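Local coordinates for N-terminal acetyltransferase-like protein (Chaetomium thermophilum, PDB 5NNP) that probably serves as the helical-repeat auxiliary subunit of an N-terminal acetyltransferase, a complex expected to transfer acetyl groups to protein N-termini, at residues 133-138 and 146-151; 432-437 and 442-447; 460-465 and 487-492. One frame throughout, in Å; residues are numbered along the deposited sequence.

How the contacts relate
Contacts 2 and 3 are neighbours, with centres 13 Å apart on the same side of the chain's centre, whereas contact 1 lies on the opposite side, its centre 53 Å from that of contact 2 and 47 Å from that of contact 3. All three pair nearly antiparallel helices of an alpha-helical repeat protein. Helix 442-454, from contact 2, is followed directly by helix 458-465 of contact 3, and a probable hydrogen bond joins them, Asn-445 ND2 to Thr-464 O at 3.0 Å. The Ile-444 side chain of contact 2 is about 10 Å from the bound carboxymethyl coenzyme A, near it but not touching. Contact 1 touches neither of the others, its nearest atoms being about 36 and 28 Å away respectively.

Contact 1 of 3, residues 133-138 and 146-151; sequences QSRLNM and RQNWTA
Arg-135 lays one face of its guanidinium against the methyl of Ala-151, and this is the close part of the contact. Ala-151 CB sits 3.7 Å above the guanidinium plane, displaced toward its rim, and is 3.9 Å from Arg-135 NE. A bend at the second torsion (chi2 -49°) swings the chain across the neighbouring helix and sets the flat group over the methyl. Arg-135 NH1 is hydrogen-bonded to Tyr-131 OH in its own helix, while Leu-532 of helix 527-534 packs on both Arg-135 and Ala-151.

The side with Met-138 and Asn-148, both partly exposed, is looser. Asn-148 ND2 stays 4.2 Å from Met-138 O, too far for a hydrogen bond; its partner is Arg-142 O. No direct hydrogen bond crosses between the segments; instead one water donates to Arg-135 O and to Asn-148 O, at 2.8 Å from each oxygen, so a single water bridges the two backbones. With short-segment axes 9.0 Å apart and N-to-C directions 156° apart, helices 128-141 and 146-159 are successive and nearly antiparallel, the packing typical of a tetratricopeptide-type alpha-solenoid.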
loop_
_atom_site.group_PDB
_atom_site.type_symbol
_atom_site.label_atom_id
_atom_site.label_comp_id
_atom_site.label_asym_id
_atom_site.label_seq_id
_atom_site.Cartn_x
_atom_site.Cartn_y
_atom_site.Cartn_z
ATOM N N GLN A 133 12.789 11.082 -23.888
ATOM C CA GLN A 133 13.584 10.849 -25.084
ATOM C C GLN A 133 13.398 9.424 -25.619
ATOM O O GLN A 133 13.189 9.212 -26.820
ATOM C CB GLN A 133 15.057 11.109 -24.791
ATOM C CG GLN A 133 15.920 11.192 -26.032
ATOM C CD GLN A 133 17.382 11.427 -25.697
ATOM O OE1 GLN A 133 17.724 11.764 -24.561
ATOM N NE2 GLN A 133 18.252 11.242 -26.683
ATOM N N SER A 134 13.460 8.446 -24.719
ATOM C CA SER A 134 13.278 7.054 -25.102
ATOM C C SER A 134 11.939 6.802 -25.806
ATOM O O SER A 134 11.889 6.173 -26.861
ATOM C CB SER A 134 13.390 6.156 -23.875
ATOM O OG SER A 134 14.742 5.995 -23.524
ATOM N N ARG A 135 10.860 7.294 -25.216
ATOM C CA ARG A 135 9.533 7.048 -25.755
ATOM C C ARG A 135 9.332 7.756 -27.072
ATOM O O ARG A 135 8.667 7.223 -27.967
ATOM C CB ARG A 135 8.458 7.482 -24.768
ATOM C CG ARG A 135 8.366 6.554 -23.613
ATOM C CD ARG A 135 8.299 5.138 -24.141
ATOM N NE ARG A 135 8.139 4.204 -23.039
ATOM C CZ ARG A 135 7.726 2.951 -23.171
ATOM N NH1 ARG A 135 7.606 2.180 -22.084
ATOM N NH2 ARG A 135 7.433 2.474 -24.379
ATOM N N LEU A 136 9.897 8.955 -27.186
ATOM C CA LEU A 136 9.818 9.706 -28.440
ATOM C C LEU A 136 10.486 8.892 -29.543
ATOM O O LEU A 136 9.987 8.777 -30.657
ATOM C CB LEU A 136 10.474 11.078 -28.304
ATOM C CG LEU A 136 10.451 12.034 -29.492
ATOM C CD1 LEU A 136 9.041 12.163 -30.042
ATOM C CD2 LEU A 136 10.975 13.389 -29.041
ATOM N N ASN A 137 11.609 8.292 -29.191
ATOM C CA ASN A 137 12.320 7.415 -30.081
ATOM C C ASN A 137 11.532 6.187 -30.450
ATOM O O ASN A 137 11.409 5.846 -31.618
ATOM C CB ASN A 137 13.617 7.001 -29.433
ATOM C CG ASN A 137 14.778 7.441 -30.207
ATOM O OD1 ASN A 137 15.188 8.595 -30.109
ATOM N ND2 ASN A 137 15.325 6.546 -31.009
ATOM N N MET A 138 11.021 5.499 -29.438
ATOM C CA MET A 138 10.227 4.313 -29.683
ATOM C C MET A 138 9.003 4.652 -30.539
ATOM O O MET A 138 8.670 3.927 -31.465
ATOM C CB MET A 138 9.827 3.675 -28.355
ATOM C CG MET A 138 11.041 3.334 -27.512
ATOM S SD MET A 138 10.727 2.608 -25.890
ATOM C CE MET A 138 10.172 0.966 -26.384
ATOM N N ARG A 146 -0.812 2.331 -30.939
ATOM C CA ARG A 146 -1.317 3.368 -30.035
ATOM C C ARG A 146 -0.565 3.433 -28.707
ATOM O O ARG A 146 -0.368 4.519 -28.180
ATOM C CB ARG A 146 -2.815 3.199 -29.756
ATOM C CG ARG A 146 -3.377 4.286 -28.840
ATOM C CD ARG A 146 -4.907 4.374 -28.802
ATOM N NE ARG A 146 -5.366 5.647 -28.224
ATOM C CZ ARG A 146 -6.626 6.078 -28.243
ATOM N NH1 ARG A 146 -6.929 7.252 -27.708
ATOM N NH2 ARG A 146 -7.590 5.350 -28.799
ATOM N N GLN A 147 -0.133 2.292 -28.178
ATOM C CA GLN A 147 0.613 2.256 -26.907
ATOM C C GLN A 147 1.748 3.240 -26.859
ATOM O O GLN A 147 2.004 3.861 -25.835
ATOM C CB GLN A 147 1.224 0.891 -26.647
ATOM C CG GLN A 147 0.279 -0.235 -26.442
ATOM C CD GLN A 147 1.033 -1.535 -26.308
ATOM O OE1 GLN A 147 2.224 -1.540 -25.989
ATOM N NE2 GLN A 147 0.352 -2.645 -26.574
ATOM N N ASN A 148 2.468 3.349 -27.963
ATOM C CA ASN A 148 3.628 4.225 -28.002
ATOM C C ASN A 148 3.269 5.695 -27.926
ATOM O O ASN A 148 4.100 6.478 -27.498
ATOM C CB ASN A 148 4.453 3.961 -29.256
ATOM C CG ASN A 148 5.031 2.565 -29.272
ATOM O OD1 ASN A 148 5.365 2.021 -28.225
ATOM N ND2 ASN A 148 5.144 1.975 -30.459
ATOM N N TRP A 149 2.050 6.078 -28.325
ATOM C CA TRP A 149 1.626 7.482 -28.183
ATOM C C TRP A 149 1.302 7.766 -26.727
ATOM O O TRP A 149 1.781 8.751 -26.141
ATOM C CB TRP A 149 0.423 7.814 -29.058
ATOM C CG TRP A 149 0.749 7.798 -30.510
ATOM C CD1 TRP A 149 0.765 6.707 -31.326
ATOM C CD2 TRP A 149 1.098 8.924 -31.338
ATOM N NE1 TRP A 149 1.114 7.073 -32.594
ATOM C CE2 TRP A 149 1.328 8.426 -32.635
ATOM C CE3 TRP A 149 1.253 10.303 -31.105
ATOM C CZ2 TRP A 149 1.706 9.253 -33.701
ATOM C CZ3 TRP A 149 1.630 11.122 -32.159
ATOM C CH2 TRP A 149 1.852 10.593 -33.442
ATOM N N THR A 150 0.487 6.886 -26.154
ATOM C CA THR A 150 0.104 6.963 -24.744
ATOM C C THR A 150 1.316 6.992 -23.809
ATOM O O THR A 150 1.373 7.803 -22.891
ATOM C CB THR A 150 -0.787 5.787 -24.372
ATOM O OG1 THR A 150 -1.921 5.804 -25.229
ATOM C CG2 THR A 150 -1.235 5.865 -22.901
ATOM N N ALA A 151 2.282 6.112 -24.071
ATOM C CA ALA A 151 3.529 6.064 -23.315
ATOM C C ALA A 151 4.284 7.395 -23.333
ATOM O O ALA A 151 4.761 7.841 -22.292
ATOM C CB ALA A 151 4.420 4.953 -23.849
HETATM O O HOH W 1 6.643 5.611 -26.860
#

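Contact 2 of 3, residues 432-437 and 442-447; sequences DYARSL and RYINSK. With PO4 (phosphate ion), chain U.
Ile-444 presses its CG1 against the backbone of Arg-435, 3.6 Å from Arg-435 CA, in an alpha-alpha hairpin of a tetratricopeptide-like solenoid. The short-segment axes approach to 8.5 Å with N-to-C directions 160° apart. CG1 of Ile-444 lies anti to the backbone N (chi1 -166°), which sets it against that CA and leaves CG2 to meet the Arg-435 CG methylene at 4.0 Å; beyond CG1, Ile-444 CD1 meets Ala-434 CB at 4.1 Å. One isoleucine thus straddles two successive residues of the facing helix.

Arg-435 runs alongside Asn-445, both side chains pointing the same way. Its CD comes 3.5 Å from Asn-445 ND2, a packing contact, while the amide nitrogen donates to Thr-464 O, and the amide and guanidinium planes are perpendicular. A bend at the third torsion (chi3 78°) folds the arginine back to its own helix, where NH1 forms a salt bridge of 2.6 Å with Asp-432 OD1. An alanine in place of Arg-435 is likely to leave the Asp-432 carboxylate without this mate and to bare the flank of Asn-445.

Lys-447 heads away from the partner helix. Bent twice along its chain, it directs its ammonium to a phosphate ion, probably from the crystallisation liquor, also hydrogen-bonded to Lys-450 and Arg-416; the weak hydrogen bond from Lys-447 NZ to phosphate O3 measures 3.0 Å.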
loop_
_atom_site.group_PDB
_atom_site.type_symbol
_atom_site.label_atom_id
_atom_site.label_comp_id
_atom_site.label_asym_id
_atom_site.label_seq_id
_atom_site.Cartn_x
_atom_site.Cartn_y
_atom_site.Cartn_z
ATOM N N ASP A 432 -5.409 -17.472 23.649
ATOM C CA ASP A 432 -5.167 -18.771 23.047
ATOM C C ASP A 432 -6.376 -19.659 23.266
ATOM O O ASP A 432 -6.744 -20.425 22.382
ATOM C CB ASP A 432 -3.917 -19.434 23.616
ATOM C CG ASP A 432 -3.535 -20.694 22.858
ATOM O OD1 ASP A 432 -2.973 -20.573 21.746
ATOM O OD2 ASP A 432 -3.797 -21.807 23.367
ATOM N N TYR A 433 -7.006 -19.559 24.435
ATOM C CA TYR A 433 -8.223 -20.326 24.657
ATOM C C TYR A 433 -9.268 -19.902 23.626
ATOM O O TYR A 433 -9.918 -20.747 23.016
ATOM C CB TYR A 433 -8.757 -20.151 26.088
ATOM C CG TYR A 433 -10.069 -20.857 26.335
ATOM C CD1 TYR A 433 -10.117 -22.229 26.516
ATOM C CD2 TYR A 433 -11.261 -20.158 26.355
ATOM C CE1 TYR A 433 -11.315 -22.893 26.727
ATOM C CE2 TYR A 433 -12.469 -20.808 26.568
ATOM C CZ TYR A 433 -12.487 -22.174 26.753
ATOM O OH TYR A 433 -13.694 -22.814 26.960
ATOM N N ALA A 434 -9.404 -18.596 23.418
ATOM C CA ALA A 434 -10.335 -18.080 22.422
ATOM C C ALA A 434 -10.071 -18.692 21.047
ATOM O O ALA A 434 -11.000 -19.052 20.320
ATOM C CB ALA A 434 -10.244 -16.559 22.357
ATOM N N ARG A 435 -8.795 -18.812 20.702
ATOM C CA ARG A 435 -8.389 -19.408 19.433
ATOM C C ARG A 435 -8.887 -20.844 19.337
ATOM O O ARG A 435 -9.459 -21.253 18.333
ATOM C CB ARG A 435 -6.870 -19.381 19.296
ATOM C CG ARG A 435 -6.377 -19.536 17.887
ATOM C CD ARG A 435 -5.025 -20.222 17.866
ATOM N NE ARG A 435 -5.197 -21.654 18.063
ATOM C CZ ARG A 435 -5.147 -22.237 19.246
ATOM N NH1 ARG A 435 -4.912 -21.497 20.319
ATOM N NH2 ARG A 435 -5.325 -23.547 19.351
ATOM N N SER A 436 -8.687 -21.595 20.416
ATOM C CA SER A 436 -9.008 -23.004 20.414
ATOM C C SER A 436 -10.500 -23.263 20.160
ATOM O O SER A 436 -10.876 -24.373 19.809
ATOM C CB SER A 436 -8.548 -23.654 21.724
ATOM O OG SER A 436 -9.347 -23.297 22.848
ATOM N N LEU A 437 -11.325 -22.224 20.298
ATOM C CA LEU A 437 -12.769 -22.309 20.045
ATOM C C LEU A 437 -13.171 -22.131 18.569
ATOM O O LEU A 437 -14.267 -22.518 18.165
ATOM C CB LEU A 437 -13.498 -21.266 20.901
ATOM C CG LEU A 437 -13.421 -21.520 22.415
ATOM C CD1 LEU A 437 -14.176 -20.465 23.237
ATOM C CD2 LEU A 437 -13.925 -22.913 22.738
ATOM N N ARG A 442 -8.381 -17.631 10.929
ATOM C CA ARG A 442 -7.005 -17.160 11.083
ATOM C C ARG A 442 -6.888 -15.886 11.934
ATOM O O ARG A 442 -5.871 -15.675 12.598
ATOM C CB ARG A 442 -6.342 -16.931 9.724
ATOM C CG ARG A 442 -4.819 -16.785 9.844
ATOM C CD ARG A 442 -4.099 -16.710 8.514
ATOM N NE ARG A 442 -2.660 -16.887 8.698
ATOM C CZ ARG A 442 -1.764 -16.906 7.713
ATOM N NH1 ARG A 442 -2.142 -16.776 6.448
ATOM N NH2 ARG A 442 -0.482 -17.081 7.992
ATOM N N TYR A 443 -7.921 -15.047 11.924
ATOM C CA TYR A 443 -7.872 -13.805 12.681
ATOM C C TYR A 443 -7.604 -14.059 14.140
ATOM O O TYR A 443 -6.753 -13.413 14.722
ATOM C CB TYR A 443 -9.169 -13.010 12.553
ATOM C CG TYR A 443 -9.111 -11.708 13.328
ATOM C CD1 TYR A 443 -9.351 -11.685 14.700
ATOM C CD2 TYR A 443 -8.780 -10.515 12.696
ATOM C CE1 TYR A 443 -9.278 -10.520 15.418
ATOM C CE2 TYR A 443 -8.706 -9.347 13.401
ATOM C CZ TYR A 443 -8.965 -9.350 14.768
ATOM O OH TYR A 443 -8.902 -8.174 15.483
ATOM N N ILE A 444 -8.343 -14.987 14.740
ATOM C CA ILE A 444 -8.131 -15.281 16.144
ATOM C C ILE A 444 -6.782 -15.997 16.319
ATOM O O ILE A 444 -6.110 -15.822 17.326
ATOM C CB ILE A 444 -9.308 -16.113 16.758
ATOM C CG1 ILE A 444 -9.220 -16.100 18.289
ATOM C CG2 ILE A 444 -9.373 -17.548 16.213
ATOM C CD1 ILE A 444 -9.134 -14.676 18.872
ATOM N N ASN A 445 -6.356 -16.767 15.325
ATOM C CA ASN A 445 -5.040 -17.381 15.415
ATOM C C ASN A 445 -3.953 -16.307 15.465
ATOM O O ASN A 445 -3.017 -16.397 16.265
ATOM C CB ASN A 445 -4.795 -18.335 14.248
ATOM C CG ASN A 445 -3.417 -18.992 14.301
ATOM O OD1 ASN A 445 -2.430 -18.409 13.862
ATOM N ND2 ASN A 445 -3.352 -20.215 14.828
ATOM N N SER A 446 -4.096 -15.280 14.627
ATOM C CA SER A 446 -3.133 -14.177 14.581
ATOM C C SER A 446 -3.088 -13.384 15.890
ATOM O O SER A 446 -2.025 -12.953 16.326
ATOM C CB SER A 446 -3.453 -13.235 13.416
ATOM O OG SER A 446 -3.407 -13.921 12.176
ATOM N N LYS A 447 -4.244 -13.182 16.502
ATOM C CA LYS A 447 -4.332 -12.508 17.789
ATOM C C LYS A 447 -3.582 -13.260 18.892
ATOM O O LYS A 447 -2.865 -12.668 19.710
ATOM C CB LYS A 447 -5.791 -12.350 18.180
ATOM C CG LYS A 447 -6.352 -11.011 17.854
ATOM C CD LYS A 447 -5.824 -9.987 18.818
ATOM C CE LYS A 447 -6.269 -8.599 18.405
ATOM N NZ LYS A 447 -5.510 -8.105 17.217
HETATM P P PO4 U . -5.303 -5.755 20.327
HETATM O O1 PO4 U . -5.326 -6.598 21.577
HETATM O O2 PO4 U . -4.883 -4.353 20.709
HETATM O O3 PO4 U . -4.311 -6.312 19.328
HETATM O O4 PO4 U . -6.682 -5.756 19.710
#

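Contact 3 of 3, residues 460-465 and 487-492; sequences KALATM and IWFLTE
Met-465 reaches two aromatic rings of the facing helix at once, Trp-488 and Phe-489, across a gap between short-segment axes of 12.1 Å. That separation is the widest of the three contacts, and side chains rather than backbones fill it. The helices, 458-465 and 487-499, run nearly antiparallel within the alpha-solenoid, but they are not consecutive: helix 476-483 intervenes in the chain. Its Leu-481 packs on both Met-465 and Phe-489, and Leu-453 of helix 442-454 touches both Ala-461 and Phe-489, so side chains of neighbouring helices pack around the contact.

Both sulfur contacts are Met-aromatic and oblique. Met-465 SD lies 5.1 Å from the centroid of the six-membered ring of Trp-488, 68° off its normal, and 5.2 Å from the centroid of the Phe-489 ring, 42° off its normal. The methionine chain turns at its second and third torsions (chi2 -79°), a fold that brings its terminal methyl to the indole: Met-465 CE is 3.8 Å from Trp-488 CZ2. Nearer the backbone, Met-465 CG rests 4.0 Å from Phe-489 CE1, the two side chains sliding past each other in opposite directions. The indole is backed within its own helix by Phe-489 CB, which sits over the centre of the ring, and it meets a polar side chain of another protein chain with the ring planes about perpendicular. Trp-488 thus touches both Met-465 and a neighbouring protein chain.

Leu-462 completes the apolar patch on the far part of Phe-489. The two side chains cross at about a right angle, and the branch that touches is Leu-462 CD1, 3.9 Å from Phe-489 CZ.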
loop_
_atom_site.group_PDB
_atom_site.type_symbol
_atom_site.label_atom_id
_atom_site.label_comp_id
_atom_site.label_asym_id
_atom_site.label_seq_id
_atom_site.Cartn_x
_atom_site.Cartn_y
_atom_site.Cartn_z
ATOM N N LYS A 460 6.701 -20.235 20.967
ATOM C CA LYS A 460 5.291 -20.600 21.038
ATOM C C LYS A 460 4.482 -19.862 19.982
ATOM O O LYS A 460 3.696 -20.481 19.257
ATOM C CB LYS A 460 4.729 -20.307 22.419
ATOM C CG LYS A 460 3.357 -20.909 22.722
ATOM C CD LYS A 460 2.975 -20.513 24.142
ATOM C CE LYS A 460 2.120 -21.520 24.862
ATOM N NZ LYS A 460 2.180 -21.168 26.305
ATOM N N ALA A 461 4.669 -18.541 19.884
ATOM C CA ALA A 461 3.891 -17.750 18.928
ATOM C C ALA A 461 4.078 -18.285 17.511
ATOM O O ALA A 461 3.115 -18.402 16.752
ATOM C CB ALA A 461 4.270 -16.287 18.995
ATOM N N LEU A 462 5.320 -18.630 17.172
ATOM C CA LEU A 462 5.644 -19.170 15.859
ATOM C C LEU A 462 4.940 -20.515 15.610
ATOM O O LEU A 462 4.585 -20.841 14.480
ATOM C CB LEU A 462 7.162 -19.324 15.717
ATOM C CG LEU A 462 7.730 -19.680 14.333
ATOM C CD1 LEU A 462 7.221 -18.734 13.267
ATOM C CD2 LEU A 462 9.260 -19.699 14.328
ATOM N N ALA A 463 4.729 -21.298 16.664
ATOM C CA ALA A 463 4.091 -22.595 16.478
ATOM C C ALA A 463 2.582 -22.429 16.306
ATOM O O ALA A 463 1.925 -23.239 15.651
ATOM C CB ALA A 463 4.404 -23.514 17.633
ATOM N N THR A 464 2.037 -21.373 16.898
ATOM C CA THR A 464 0.640 -21.022 16.694
ATOM C C THR A 464 0.409 -20.648 15.224
ATOM O O THR A 464 -0.544 -21.102 14.579
ATOM C CB THR A 464 0.232 -19.850 17.600
ATOM O OG1 THR A 464 0.528 -20.164 18.967
ATOM C CG2 THR A 464 -1.252 -19.515 17.447
ATOM N N MET A 465 1.297 -19.813 14.693
ATOM C CA MET A 465 1.175 -19.390 13.311
ATOM C C MET A 465 1.352 -20.596 12.388
ATOM O O MET A 465 0.769 -20.640 11.303
ATOM C CB MET A 465 2.191 -18.298 12.990
ATOM C CG MET A 465 2.017 -17.030 13.801
ATOM S SD MET A 465 0.715 -15.896 13.260
ATOM C CE MET A 465 1.387 -15.315 11.701
ATOM N N ILE A 487 4.659 -8.501 7.489
ATOM C CA ILE A 487 5.379 -7.476 8.242
ATOM C C ILE A 487 4.943 -7.345 9.720
ATOM O O ILE A 487 5.765 -7.066 10.587
ATOM C CB ILE A 487 5.238 -6.095 7.545
ATOM C CG1 ILE A 487 5.935 -6.127 6.179
ATOM C CG2 ILE A 487 5.834 -4.971 8.402
ATOM C CD1 ILE A 487 5.749 -4.877 5.348
ATOM N N TRP A 488 3.663 -7.529 10.015
ATOM C CA TRP A 488 3.220 -7.401 11.399
ATOM C C TRP A 488 3.940 -8.450 12.244
ATOM O O TRP A 488 4.510 -8.128 13.299
ATOM C CB TRP A 488 1.690 -7.515 11.539
ATOM C CG TRP A 488 1.119 -8.918 11.615
ATOM C CD1 TRP A 488 0.525 -9.618 10.600
ATOM C CD2 TRP A 488 1.078 -9.780 12.770
ATOM N NE1 TRP A 488 0.131 -10.858 11.047
ATOM C CE2 TRP A 488 0.456 -10.983 12.369
ATOM C CE3 TRP A 488 1.519 -9.657 14.094
ATOM C CZ2 TRP A 488 0.252 -12.043 13.248
ATOM C CZ3 TRP A 488 1.315 -10.720 14.967
ATOM C CH2 TRP A 488 0.688 -11.893 14.539
ATOM N N PHE A 489 3.972 -9.687 11.766
ATOM C CA PHE A 489 4.566 -10.728 12.581
ATOM C C PHE A 489 6.071 -10.527 12.691
ATOM O O PHE A 489 6.635 -10.657 13.771
ATOM C CB PHE A 489 4.277 -12.127 12.042
ATOM C CG PHE A 489 4.934 -13.200 12.849
ATOM C CD1 PHE A 489 4.373 -13.621 14.046
ATOM C CD2 PHE A 489 6.133 -13.757 12.449
ATOM C CE1 PHE A 489 4.971 -14.587 14.801
ATOM C CE2 PHE A 489 6.744 -14.736 13.222
ATOM C CZ PHE A 489 6.156 -15.146 14.398
ATOM N N LEU A 490 6.716 -10.220 11.565
ATOM C CA LEU A 490 8.160 -10.001 11.552
ATOM C C LEU A 490 8.547 -8.887 12.528
ATOM O O LEU A 490 9.508 -9.030 13.286
ATOM C CB LEU A 490 8.652 -9.673 10.143
ATOM C CG LEU A 490 8.633 -10.798 9.097
ATOM C CD1 LEU A 490 9.062 -10.279 7.727
ATOM C CD2 LEU A 490 9.506 -11.955 9.505
ATOM N N THR A 491 7.787 -7.795 12.530
ATOM C CA THR A 491 8.089 -6.679 13.428
ATOM C C THR A 491 7.895 -7.082 14.890
ATOM O O THR A 491 8.778 -6.863 15.723
ATOM C CB THR A 491 7.222 -5.447 13.126
ATOM O OG1 THR A 491 7.303 -5.130 11.735
ATOM C CG2 THR A 491 7.706 -4.254 13.923
ATOM N N GLU A 492 6.738 -7.670 15.193
ATOM C CA GLU A 492 6.437 -8.144 16.543
ATOM C C GLU A 492 7.464 -9.159 17.038
ATOM O O GLU A 492 7.921 -9.101 18.175
ATOM C CB GLU A 492 5.040 -8.765 16.577
ATOM C CG GLU A 492 3.917 -7.747 16.572
ATOM C CD GLU A 492 3.874 -6.935 17.844
ATOM O OE1 GLU A 492 3.279 -5.849 17.835
ATOM O OE2 GLU A 492 4.425 -7.389 18.872
#